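Local structure of Beta/gama crystallin family protein (Methanosarcina acetivorans C2A, 5HT9) at residues Ser36-Lys41 with Gly63-Val68; Trp45-Tyr50 with Asn76-Phe81. The protein binds calcium and magnesium ions as a microbial member of the beta/gamma-crystallin family, its chain holding the two Greek-key repeats of the crystallin domain. All coordinates share one frame; numbering follows the deposited sequence.

Contact 1 of 2, residues Ser36-Lys41 with Gly63-Val68. With MG (magnesium ion), chain E.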
loop_
_atom_site.group_PDB
_atom_site.type_symbol
_atom_site.label_atom_id
_atom_site.label_comp_id
_atom_site.label_asym_id
_atom_site.label_seq_id
_atom_site.Cartn_x
_atom_site.Cartn_y
_atom_site.Cartn_z
ATOM N N SER A 36 0.620 -5.899 4.573
ATOM C CA SER A 36 0.374 -5.855 6.001
ATOM C C SER A 36 1.042 -4.672 6.676
ATOM O O SER A 36 0.686 -4.323 7.791
ATOM C CB SER A 36 0.840 -7.161 6.662
ATOM O OG SER A 36 -0.009 -8.232 6.282
ATOM N N SER A 37 2.038 -4.085 6.016
ATOM C CA SER A 37 2.625 -2.847 6.493
ATOM C C SER A 37 3.118 -2.033 5.306
ATOM O O SER A 37 3.293 -2.558 4.200
ATOM C CB SER A 37 3.757 -3.109 7.497
ATOM O OG SER A 37 4.743 -3.958 6.934
ATOM N N ILE A 38 3.295 -0.736 5.543
ATOM C CA ILE A 38 3.548 0.233 4.481
ATOM C C ILE A 38 4.484 1.337 4.941
ATOM O O ILE A 38 4.317 1.866 6.032
ATOM C CB ILE A 38 2.237 0.920 4.021
ATOM C CG1 ILE A 38 1.200 -0.093 3.530
ATOM C CG2 ILE A 38 2.520 1.978 2.962
ATOM C CD1 ILE A 38 -0.171 0.567 3.263
ATOM N N LYS A 39 5.440 1.712 4.102
ATOM C CA LYS A 39 6.190 2.950 4.312
ATOM C C LYS A 39 5.909 3.893 3.161
ATOM O O LYS A 39 6.356 3.651 2.047
ATOM C CB LYS A 39 7.701 2.700 4.397
ATOM C CG LYS A 39 8.161 1.856 5.566
ATOM C CD LYS A 39 9.661 1.600 5.465
ATOM C CE LYS A 39 10.122 0.616 6.527
ATOM N NZ LYS A 39 11.574 0.343 6.384
ATOM N N VAL A 40 5.169 4.964 3.407
ATOM C CA VAL A 40 5.067 5.987 2.379
ATOM C C VAL A 40 6.275 6.911 2.500
ATOM O O VAL A 40 6.487 7.532 3.541
ATOM C CB VAL A 40 3.771 6.805 2.480
ATOM C CG1 VAL A 40 3.754 7.877 1.389
ATOM C CG2 VAL A 40 2.550 5.889 2.332
ATOM N N LYS A 41 7.074 6.976 1.439
ATOM C CA LYS A 41 8.283 7.790 1.441
ATOM C C LYS A 41 7.995 9.228 1.022
ATOM O O LYS A 41 8.461 10.183 1.649
ATOM C CB LYS A 41 9.335 7.180 0.520
ATOM C CG LYS A 41 9.847 5.825 0.983
ATOM C CD LYS A 41 10.436 5.930 2.378
ATOM C CE LYS A 41 11.375 4.763 2.678
ATOM N NZ LYS A 41 12.184 5.004 3.922
ATOM N N GLY A 63 4.946 8.275 6.027
ATOM C CA GLY A 63 4.875 7.687 7.348
ATOM C C GLY A 63 5.268 6.231 7.287
ATOM O O GLY A 63 5.238 5.612 6.216
ATOM N N GLU A 64 5.647 5.681 8.436
ATOM C CA GLU A 64 5.904 4.251 8.526
ATOM C C GLU A 64 4.763 3.584 9.272
ATOM O O GLU A 64 4.590 3.782 10.473
ATOM C CB GLU A 64 7.243 3.993 9.206
ATOM C CG GLU A 64 8.356 4.793 8.580
ATOM C CD GLU A 64 9.722 4.284 8.966
ATOM O OE1 GLU A 64 9.874 3.793 10.103
ATOM O OE2 GLU A 64 10.633 4.382 8.124
ATOM N N TYR A 65 3.970 2.811 8.539
ATOM C CA TYR A 65 2.798 2.155 9.086
ATOM C C TYR A 65 3.107 0.681 9.341
ATOM O O TYR A 65 3.016 -0.136 8.432
ATOM C CB TYR A 65 1.619 2.320 8.121
ATOM C CG TYR A 65 1.411 3.769 7.709
ATOM C CD1 TYR A 65 2.093 4.313 6.627
ATOM C CD2 TYR A 65 0.549 4.597 8.420
ATOM C CE1 TYR A 65 1.912 5.659 6.259
ATOM C CE2 TYR A 65 0.367 5.922 8.059
ATOM C CZ TYR A 65 1.046 6.444 6.980
ATOM O OH TYR A 65 0.866 7.769 6.623
ATOM N N SER A 66 3.487 0.351 10.577
ATOM C CA SER A 66 4.008 -0.985 10.886
ATOM C C SER A 66 2.930 -2.052 10.805
ATOM O O SER A 66 3.217 -3.251 10.745
ATOM C CB SER A 66 4.648 -1.000 12.277
ATOM O OG SER A 66 3.684 -0.678 13.275
ATOM N N SER A 67 1.679 -1.617 10.821
ATOM C CA SER A 67 0.575 -2.498 10.489
ATOM C C SER A 67 -0.499 -1.652 9.826
ATOM O O SER A 67 -0.712 -0.501 10.208
ATOM C CB SER A 67 0.029 -3.209 11.726
ATOM O OG SER A 67 -0.659 -2.296 12.558
ATOM N N VAL A 68 -1.154 -2.200 8.813
ATOM C CA VAL A 68 -2.164 -1.425 8.115
ATOM C C VAL A 68 -3.387 -1.312 9.011
ATOM O O VAL A 68 -4.079 -0.302 8.967
ATOM C CB VAL A 68 -2.523 -2.032 6.748
ATOM C CG1 VAL A 68 -1.332 -1.890 5.798
ATOM C CG2 VAL A 68 -2.951 -3.504 6.882
HETATM MG MG MG E . 0.196 -10.025 4.764
HETATM O O HOH W 1 10.293 5.344 5.798
#

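Contact 2 of 2, residues Trp45-Tyr50 with Asn76-Phe81. With MG (magnesium ion), chain D; MG (magnesium ion), chain E.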
loop_
_atom_site.group_PDB
_atom_site.type_symbol
_atom_site.label_atom_id
_atom_site.label_comp_id
_atom_site.label_asym_id
_atom_site.label_seq_id
_atom_site.Cartn_x
_atom_site.Cartn_y
_atom_site.Cartn_z
ATOM N N TRP A 45 -0.790 8.771 -1.266
ATOM C CA TRP A 45 -1.155 7.561 -1.986
ATOM C C TRP A 45 -2.537 7.084 -1.568
ATOM O O TRP A 45 -2.892 7.144 -0.389
ATOM C CB TRP A 45 -0.122 6.450 -1.730
ATOM C CG TRP A 45 1.209 6.699 -2.391
ATOM C CD1 TRP A 45 2.217 7.500 -1.929
ATOM C CD2 TRP A 45 1.670 6.151 -3.634
ATOM N NE1 TRP A 45 3.274 7.483 -2.811
ATOM C CE2 TRP A 45 2.958 6.670 -3.869
ATOM C CE3 TRP A 45 1.119 5.265 -4.571
ATOM C CZ2 TRP A 45 3.706 6.334 -4.997
ATOM C CZ3 TRP A 45 1.860 4.946 -5.698
ATOM C CH2 TRP A 45 3.142 5.478 -5.898
ATOM N N ARG A 46 -3.300 6.591 -2.532
ATOM C CA ARG A 46 -4.619 6.033 -2.260
ATOM C C ARG A 46 -4.553 4.523 -2.380
ATOM O O ARG A 46 -4.077 3.998 -3.374
ATOM C CB ARG A 46 -5.660 6.610 -3.228
ATOM C CG ARG A 46 -7.090 6.154 -2.978
ATOM C CD ARG A 46 -8.094 7.114 -3.640
ATOM N NE ARG A 46 -8.229 8.366 -2.891
ATOM C CZ ARG A 46 -8.968 9.406 -3.271
ATOM N NH1 ARG A 46 -9.652 9.366 -4.407
ATOM N NH2 ARG A 46 -9.025 10.492 -2.506
ATOM N N PHE A 47 -5.019 3.823 -1.355
ATOM C CA PHE A 47 -4.961 2.368 -1.345
ATOM C C PHE A 47 -6.356 1.792 -1.422
ATOM O O PHE A 47 -7.210 2.167 -0.626
ATOM C CB PHE A 47 -4.248 1.873 -0.083
ATOM C CG PHE A 47 -2.862 2.429 0.067
ATOM C CD1 PHE A 47 -2.664 3.675 0.641
ATOM C CD2 PHE A 47 -1.765 1.721 -0.391
ATOM C CE1 PHE A 47 -1.389 4.208 0.760
ATOM C CE2 PHE A 47 -0.493 2.247 -0.272
ATOM C CZ PHE A 47 -0.302 3.482 0.304
ATOM N N TYR A 48 -6.572 0.873 -2.360
ATOM C CA TYR A 48 -7.906 0.311 -2.623
ATOM C C TYR A 48 -8.003 -1.164 -2.267
ATOM O O TYR A 48 -7.027 -1.909 -2.398
ATOM C CB TYR A 48 -8.288 0.455 -4.093
ATOM C CG TYR A 48 -8.220 1.832 -4.678
ATOM C CD1 TYR A 48 -7.017 2.360 -5.109
ATOM C CD2 TYR A 48 -9.374 2.589 -4.857
ATOM C CE1 TYR A 48 -6.949 3.612 -5.682
ATOM C CE2 TYR A 48 -9.320 3.853 -5.433
ATOM C CZ TYR A 48 -8.100 4.350 -5.845
ATOM O OH TYR A 48 -8.016 5.586 -6.425
ATOM N N GLU A 49 -9.194 -1.606 -1.869
ATOM C CA GLU A 49 -9.346 -3.006 -1.492
ATOM C C GLU A 49 -9.374 -3.969 -2.687
ATOM O O GLU A 49 -9.072 -5.153 -2.530
ATOM C CB GLU A 49 -10.601 -3.198 -0.636
ATOM C CG GLU A 49 -11.914 -2.842 -1.317
ATOM C CD GLU A 49 -13.118 -3.080 -0.410
ATOM O OE1 GLU A 49 -13.040 -3.957 0.482
ATOM O OE2 GLU A 49 -14.135 -2.388 -0.594
ATOM N N TYR A 50 -9.711 -3.481 -3.876
ATOM C CA TYR A 50 -9.789 -4.372 -5.043
ATOM C C TYR A 50 -8.837 -3.913 -6.137
ATOM O O TYR A 50 -8.417 -2.758 -6.148
ATOM C CB TYR A 50 -11.210 -4.432 -5.604
ATOM C CG TYR A 50 -12.262 -4.805 -4.592
ATOM C CD1 TYR A 50 -12.040 -5.818 -3.674
ATOM C CD2 TYR A 50 -13.474 -4.135 -4.550
ATOM C CE1 TYR A 50 -12.994 -6.155 -2.746
ATOM C CE2 TYR A 50 -14.432 -4.466 -3.627
ATOM C CZ TYR A 50 -14.184 -5.476 -2.729
ATOM O OH TYR A 50 -15.141 -5.807 -1.803
ATOM N N ASN A 76 -4.281 -7.527 4.850
ATOM C CA ASN A 76 -4.383 -8.405 3.690
ATOM C C ASN A 76 -5.569 -8.082 2.785
ATOM O O ASN A 76 -6.299 -8.983 2.368
ATOM C CB ASN A 76 -4.463 -9.854 4.171
ATOM C CG ASN A 76 -3.228 -10.263 4.936
ATOM O OD1 ASN A 76 -2.124 -9.814 4.620
ATOM N ND2 ASN A 76 -3.397 -11.103 5.952
ATOM N N SER A 77 -5.758 -6.794 2.495
ATOM C CA SER A 77 -6.885 -6.334 1.686
ATOM C C SER A 77 -6.474 -5.446 0.510
ATOM O O SER A 77 -7.102 -5.469 -0.543
ATOM C CB SER A 77 -7.873 -5.565 2.558
ATOM O OG SER A 77 -8.547 -6.444 3.441
ATOM N N ILE A 78 -5.443 -4.636 0.703
ATOM C CA ILE A 78 -5.016 -3.725 -0.351
ATOM C C ILE A 78 -4.644 -4.494 -1.613
ATOM O O ILE A 78 -3.846 -5.429 -1.570
ATOM C CB ILE A 78 -3.840 -2.860 0.101
ATOM C CG1 ILE A 78 -4.265 -2.003 1.299
ATOM C CG2 ILE A 78 -3.360 -1.990 -1.056
ATOM C CD1 ILE A 78 -3.147 -1.209 1.918
ATOM N N SER A 79 -5.257 -4.111 -2.726
ATOM C CA SER A 79 -5.113 -4.846 -3.979
ATOM C C SER A 79 -4.671 -3.941 -5.127
ATOM O O SER A 79 -4.303 -4.423 -6.197
ATOM C CB SER A 79 -6.430 -5.548 -4.342
ATOM O OG SER A 79 -6.756 -6.547 -3.393
ATOM N N SER A 80 -4.732 -2.628 -4.915
ATOM C CA SER A 80 -4.127 -1.679 -5.842
ATOM C C SER A 80 -3.853 -0.379 -5.105
ATOM O O SER A 80 -4.416 -0.133 -4.044
ATOM C CB SER A 80 -5.025 -1.429 -7.063
ATOM O OG SER A 80 -6.324 -1.032 -6.665
ATOM N N PHE A 81 -2.965 0.440 -5.652
ATOM C CA PHE A 81 -2.709 1.752 -5.067
ATOM C C PHE A 81 -2.071 2.685 -6.085
ATOM O O PHE A 81 -1.445 2.240 -7.034
ATOM C CB PHE A 81 -1.835 1.628 -3.809
ATOM C CG PHE A 81 -0.557 0.839 -4.002
ATOM C CD1 PHE A 81 0.598 1.465 -4.447
ATOM C CD2 PHE A 81 -0.504 -0.504 -3.693
ATOM C CE1 PHE A 81 1.790 0.750 -4.600
ATOM C CE2 PHE A 81 0.688 -1.233 -3.848
ATOM C CZ PHE A 81 1.829 -0.599 -4.297
HETATM MG MG MG D . -8.138 -6.769 -1.838
HETATM MG MG MG E . 0.196 -10.025 4.764
HETATM O O HOH W 2 -9.570 -7.033 -0.407
HETATM O O HOH W 3 -9.243 -8.032 -3.195
#

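Contact 1 of 2, residues Ser36-Lys41 with Gly63-Val68
Ile38, Tyr65 and Val68 bury the most surface where strand 37-41 runs antiparallel to strand 63-65. Ile38 and Tyr65 form a hydrogen-bonded pair: Tyr65 N gives a short bond of 2.7 Å to Ile38 O, and Tyr65 O receives Ile38 N at 3.0 Å, nearly straight at hydrogen (168°). The phenol ring, with CG turned beside its own backbone N (chi1 -51°), lies along the strand towards Val40, so that CE1 of Tyr65 meets CG2 of Val40 at 4.0 Å, while Ile38 O sits in the ring plane at the CD1 edge. Its hydroxyl turns back to bond Gly61 O. Without the ring, as with an alanine here, the CG2 methyl of Val40 would probably lose its aromatic neighbour and Gly61 O its phenol partner. Past the strand end, Val68 N bonds Ser36 O from above the carbonyl plane, and the side chains of Val68 and Ile38 cross at about a right angle, with Val68 CG1 3.7 Å from Ile38 CD1. On the other face, the Lys39 chain passes Glu64, and a water joins Lys41 NZ to Glu64 OE2. Ser36 OG binds a magnesium ion together with Glu9 O, Lys34 O and Asn76 OD1, and is hydrogen-bonded to Asp75. Strand 63-65 edges the four-stranded sheet, with strand 4-8 beyond 37-42; Ile38 and Val40 face Leu60, Phe47 and Trp45 of the second sheet.

Contact 2 of 2, residues Trp45-Tyr50 with Asn76-Phe81
Tyr48 faces both Ser79 and Ser80, a classic beta bulge in an antiparallel strand pair in the second Greek key of this beta/gamma-crystallin domain. The backbone bonds centre on Tyr48: its N reaches Ser80 O almost straight (175°), while its O takes Ser79 N at 2.8 Å and, weakly, Ser80 N. Ser80 adds a side-chain bond: its OG, set between backbone N and carbonyl carbon (chi1 54°), donates to Tyr50 O at 2.8 Å and also pairs with Tyr53 N. This ties the corner at Glu49 to the bulge.

Apolar packing occupies the face bearing Phe47 and Phe81, the non-hydrogen-bonded pair. The Phe81 ring lies oblique to that of Phe47, their planes at 39°, and Phe47 CD2 comes within 3.4 Å of Phe81 CB. Trp45 completes the aromatic cluster, placing CE3 and CZ3 at the edge of the Phe81 ring by CD1. Ile78 brings CD1 to CB of Phe47 at 3.8 Å, extending this hydrophobic layer towards the metal sites.

Beside the bulge, metal binding takes over. Glu49 O, Ser77 O and Ser79 OG converge on one magnesium ion, joined by Asp33 OD1 and two waters to make six ligands. The carboxylate of Glu49 takes no part, and is instead salt-bridged to Arg56, while Glu49 CG lies over one face of the Tyr50 ring. Ser79 OG is also hydrogen-bonded to Asn32 OD1, a second-shell contact that probably fixes the hydroxyl's rotation and leaves the oxygen's lone pairs to the metal. The residue preceding Ser77, Asn76, directs OD1 to a second magnesium ion, at 2.3 Å.

The centres of contacts 1 and 2 lie about 13 Å apart, on opposite sides of the chain's centre, within a single beta/gamma-crystallin domain. Contact 1 belongs to the four-stranded sheet and contact 2 to the three-stranded one. Their segments alternate along the chain, in the order 36-41, 45-50, 63-68, 76-81, and strand 63-65, from the second Greek-key repeat, completes the sheet that holds strand 37-42 of the first. Between the sheets, Ile38 CD1 packs on Ile78 CD1 (3.7 Å). The two contacts also share a magnesium ion, which receives Ser36 OG from one and Asn76 OD1 from the other; metal binding thus joins the two repeats directly.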